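Local coordinates for protein flagellin (PDB 4CFI) that probably polymerises, as flagellins do, into the filament of the bacterial flagellum used for swimming, and is a target of the immune response, at residues A[115-120]-A[136-141]. Numbering follows the deposited sequence.
Sequences IKVAID and TQINVV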
ATOM      1  N   ILE A 115     -11.615   9.769  12.104  1.00  6.88           N
ATOM      2  CA  ILE A 115     -13.061  10.017  12.010  1.00  7.21           C
ATOM      3  C   ILE A 115     -13.505  10.786  13.249  1.00  6.87           C
ATOM      4  O   ILE A 115     -13.219  10.367  14.380  1.00  7.12           O
ATOM      5  CB  ILE A 115     -13.879   8.697  11.940  1.00  7.28           C
ATOM      6  CG1 ILE A 115     -13.311   7.755  10.862  1.00  8.75           C
ATOM      7  CG2 ILE A 115     -15.360   8.980  11.763  1.00  7.84           C
ATOM      8  CD1 ILE A 115     -13.811   6.332  10.983  1.00  9.29           C
ATOM      9  N   LYS A 116     -14.202  11.912  13.057  1.00  6.87           N
ATOM     10  CA  LYS A 116     -14.797  12.637  14.187  1.00  7.57           C
ATOM     11  C   LYS A 116     -16.090  11.945  14.607  1.00  7.07           C
ATOM     12  O   LYS A 116     -16.957  11.704  13.781  1.00  9.22           O
ATOM     13  CB  LYS A 116     -15.057  14.115  13.830  1.00  9.90           C
ATOM     14  CG  LYS A 116     -15.727  14.903  14.950  1.00 11.12           C
ATOM     15  CD  LYS A 116     -16.114  16.312  14.542  1.00 14.53           C
ATOM     16  CE  LYS A 116     -16.708  17.077  15.710  1.00 16.56           C
ATOM     17  NZ  LYS A 116     -17.071  18.472  15.342  0.50 16.82           N
ATOM     18  N   VAL A 117     -16.205  11.647  15.895  1.00  6.47           N
ATOM     19  CA  VAL A 117     -17.303  10.873  16.471  1.00  6.28           C
ATOM     20  C   VAL A 117     -17.738  11.506  17.795  1.00  6.49           C
ATOM     21  O   VAL A 117     -17.150  12.482  18.250  1.00  7.54           O
ATOM     22  CB  VAL A 117     -16.906   9.392  16.716  1.00  6.60           C
ATOM     23  CG1 VAL A 117     -16.510   8.736  15.405  1.00  7.16           C
ATOM     24  CG2 VAL A 117     -15.811   9.259  17.769  1.00  6.67           C
ATOM     25  N   ALA A 118     -18.780  10.943  18.401  1.00  6.34           N
ATOM     26  CA  ALA A 118     -19.283  11.401  19.700  1.00  6.46           C
ATOM     27  C   ALA A 118     -19.873  10.209  20.437  1.00  6.44           C
ATOM     28  O   ALA A 118     -21.066   9.917  20.304  1.00  6.82           O
ATOM     29  CB  ALA A 118     -20.320  12.514  19.540  1.00  7.29           C
ATOM     30  N   ILE A 119     -19.025   9.487  21.169  1.00  6.22           N
ATOM     31  CA  ILE A 119     -19.401   8.242  21.819  1.00  6.44           C
ATOM     32  C   ILE A 119     -18.855   8.164  23.234  1.00  6.51           C
ATOM     33  O   ILE A 119     -17.892   8.861  23.583  1.00  7.44           O
ATOM     34  CB  ILE A 119     -18.953   6.991  21.008  1.00  6.33           C
ATOM     35  CG1 ILE A 119     -17.430   6.908  20.914  1.00  6.83           C
ATOM     36  CG2 ILE A 119     -19.626   6.966  19.633  1.00  6.59           C
ATOM     37  CD1 ILE A 119     -16.896   5.747  20.089  1.00  7.42           C
ATOM     38  N   ASP A 120     -19.473   7.312  24.049  1.00  6.59           N
ATOM     39  CA  ASP A 120     -18.943   6.999  25.359  1.00  7.11           C
ATOM     40  C   ASP A 120     -17.938   5.848  25.296  1.00  7.12           C
ATOM     41  O   ASP A 120     -17.587   5.354  24.222  1.00  7.89           O
ATOM     42  CB  ASP A 120     -20.096   6.774  26.373  1.00  7.30           C
ATOM     43  CG  ASP A 120     -20.871   5.486  26.173  1.00  8.22           C
ATOM     44  OD1 ASP A 120     -20.416   4.610  25.426  1.00  8.39           O
ATOM     45  OD2 ASP A 120     -21.977   5.392  26.772  1.00 10.49           O
ATOM     46  N   THR A 136     -14.024  11.481  20.975  1.00  7.00           N
ATOM     47  CA  THR A 136     -14.357  12.498  19.985  1.00  7.19           C
ATOM     48  C   THR A 136     -13.680  12.277  18.622  1.00  6.44           C
ATOM     49  O   THR A 136     -14.085  12.895  17.627  1.00  6.91           O
ATOM     50  CB  THR A 136     -14.024  13.908  20.481  1.00  8.98           C
ATOM     51  OG1 THR A 136     -12.627  13.953  20.788  1.00  9.85           O
ATOM     52  CG2 THR A 136     -14.854  14.253  21.745  1.00 10.77           C
ATOM     53  N   GLN A 137     -12.665  11.411  18.553  1.00  6.49           N
ATOM     54  CA  GLN A 137     -12.059  11.002  17.277  1.00  6.42           C
ATOM     55  C   GLN A 137     -11.669   9.549  17.377  1.00  5.94           C
ATOM     56  O   GLN A 137     -11.330   9.077  18.462  1.00  6.52           O
ATOM     57  CB  GLN A 137     -10.788  11.818  16.941  1.00  8.53           C
ATOM     58  CG  GLN A 137     -10.982  13.322  16.993  1.00  9.48           C
ATOM     59  CD  GLN A 137      -9.741  14.118  16.700  1.00 13.62           C
ATOM     60  OE1 GLN A 137      -8.677  13.575  16.485  0.50 14.86           O
ATOM     61  NE2 GLN A 137      -9.882  15.433  16.718  0.50 12.71           N
ATOM     62  N   ILE A 138     -11.678   8.859  16.232  1.00  5.66           N
ATOM     63  CA  ILE A 138     -11.120   7.518  16.136  1.00  5.77           C
ATOM     64  C   ILE A 138     -10.121   7.497  14.992  1.00  5.77           C
ATOM     65  O   ILE A 138     -10.458   7.807  13.848  1.00  6.47           O
ATOM     66  CB  ILE A 138     -12.201   6.440  15.914  1.00  5.91           C
ATOM     67  CG1 ILE A 138     -13.202   6.462  17.075  1.00  6.63           C
ATOM     68  CG2 ILE A 138     -11.551   5.065  15.736  1.00  6.57           C
ATOM     69  CD1 ILE A 138     -14.438   5.606  16.804  1.00  6.91           C
ATOM     70  N   ASN A 139      -8.890   7.110  15.301  1.00  5.73           N
ATOM     71  CA  ASN A 139      -7.851   6.872  14.311  1.00  5.99           C
ATOM     72  C   ASN A 139      -7.899   5.418  13.904  1.00  5.87           C
ATOM     73  O   ASN A 139      -7.890   4.541  14.759  1.00  6.80           O
ATOM     74  CB  ASN A 139      -6.492   7.189  14.900  1.00  7.00           C
ATOM     75  CG  ASN A 139      -6.454   8.583  15.498  1.00  7.51           C
ATOM     76  OD1 ASN A 139      -6.615   9.589  14.795  1.00 10.07           O
ATOM     77  ND2 ASN A 139      -6.249   8.652  16.799  1.00  6.79           N
ATOM     78  N   VAL A 140      -7.962   5.172  12.597  1.00  5.91           N
ATOM     79  CA  VAL A 140      -8.033   3.821  12.039  1.00  5.90           C
ATOM     80  C   VAL A 140      -6.656   3.466  11.474  1.00  6.19           C
ATOM     81  O   VAL A 140      -6.144   4.151  10.585  1.00  7.23           O
ATOM     82  CB  VAL A 140      -9.111   3.747  10.946  1.00  6.36           C
ATOM     83  CG1 VAL A 140      -9.225   2.325  10.383  1.00  7.09           C
ATOM     84  CG2 VAL A 140     -10.454   4.214  11.488  1.00  7.21           C
ATOM     85  N   VAL A 141      -6.079   2.401  12.018  1.00  6.26           N
ATOM     86  CA  VAL A 141      -4.693   2.036  11.768  1.00  6.18           C
ATOM     87  C   VAL A 141      -4.646   0.643  11.110  1.00  6.17           C
ATOM     88  O   VAL A 141      -5.325  -0.282  11.543  1.00  6.78           O
ATOM     89  CB  VAL A 141      -3.898   2.046  13.105  1.00  6.86           C
ATOM     90  CG1 VAL A 141      -2.446   1.696  12.872  1.00  7.53           C
ATOM     91  CG2 VAL A 141      -3.999   3.409  13.793  1.00  7.63           C
TER
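The carbonyl oxygen of Ile-115 accepts one hydrogen bond, from Ile-138 N at 2.8 Å in the carbonyl plane, and is also approached by CA of Gln-137 in a weaker CA-H...O contact at 3.2 Å. Ile-115 N returns a bond to Ile-138 O (2.9 Å, 169° at the hydrogen); together the two bonds define an antiparallel hydrogen-bonded pair, with Lys-116 and Gln-137 as the non-hydrogen-bonded pair beside it. At Val-117 the ladder distorts: its N still reaches Thr-136 O at 3.0 Å, but from 61° out of the carbonyl plane. Val-117 O also comes within 3.2 Å of Thr-136 O, two acceptors without a bond between them. Overall, the axes of strands 115-119 and 136-141 diverge, at 128°, well short of antiparallel.

The face bearing Ile-115 and Ile-138 is apolar. CG2 of Val-117, set between its own backbone N and carbonyl carbon, meets CG1 of Ile-138 at 3.9 Å, the two side chains crossing at about a right angle. CD1 of Ile-119 touches CD1 of Ile-138 (4.1 Å), while CD1 of Ile-115 reaches CG2 of Val-140. On the other face, extended Lys-116 carries NZ to a salt bridge with OD2 of Asp-199.

Within the flagellin D2 region, strand 135-142 is the middle of a three-stranded antiparallel meander, between 111-119 and 148-152: Ile-138 and Val-140 touch Phe-150, and helix 197-213 packs on Ile-115 and Val-140 through Met-206 and Ile-210 respectively.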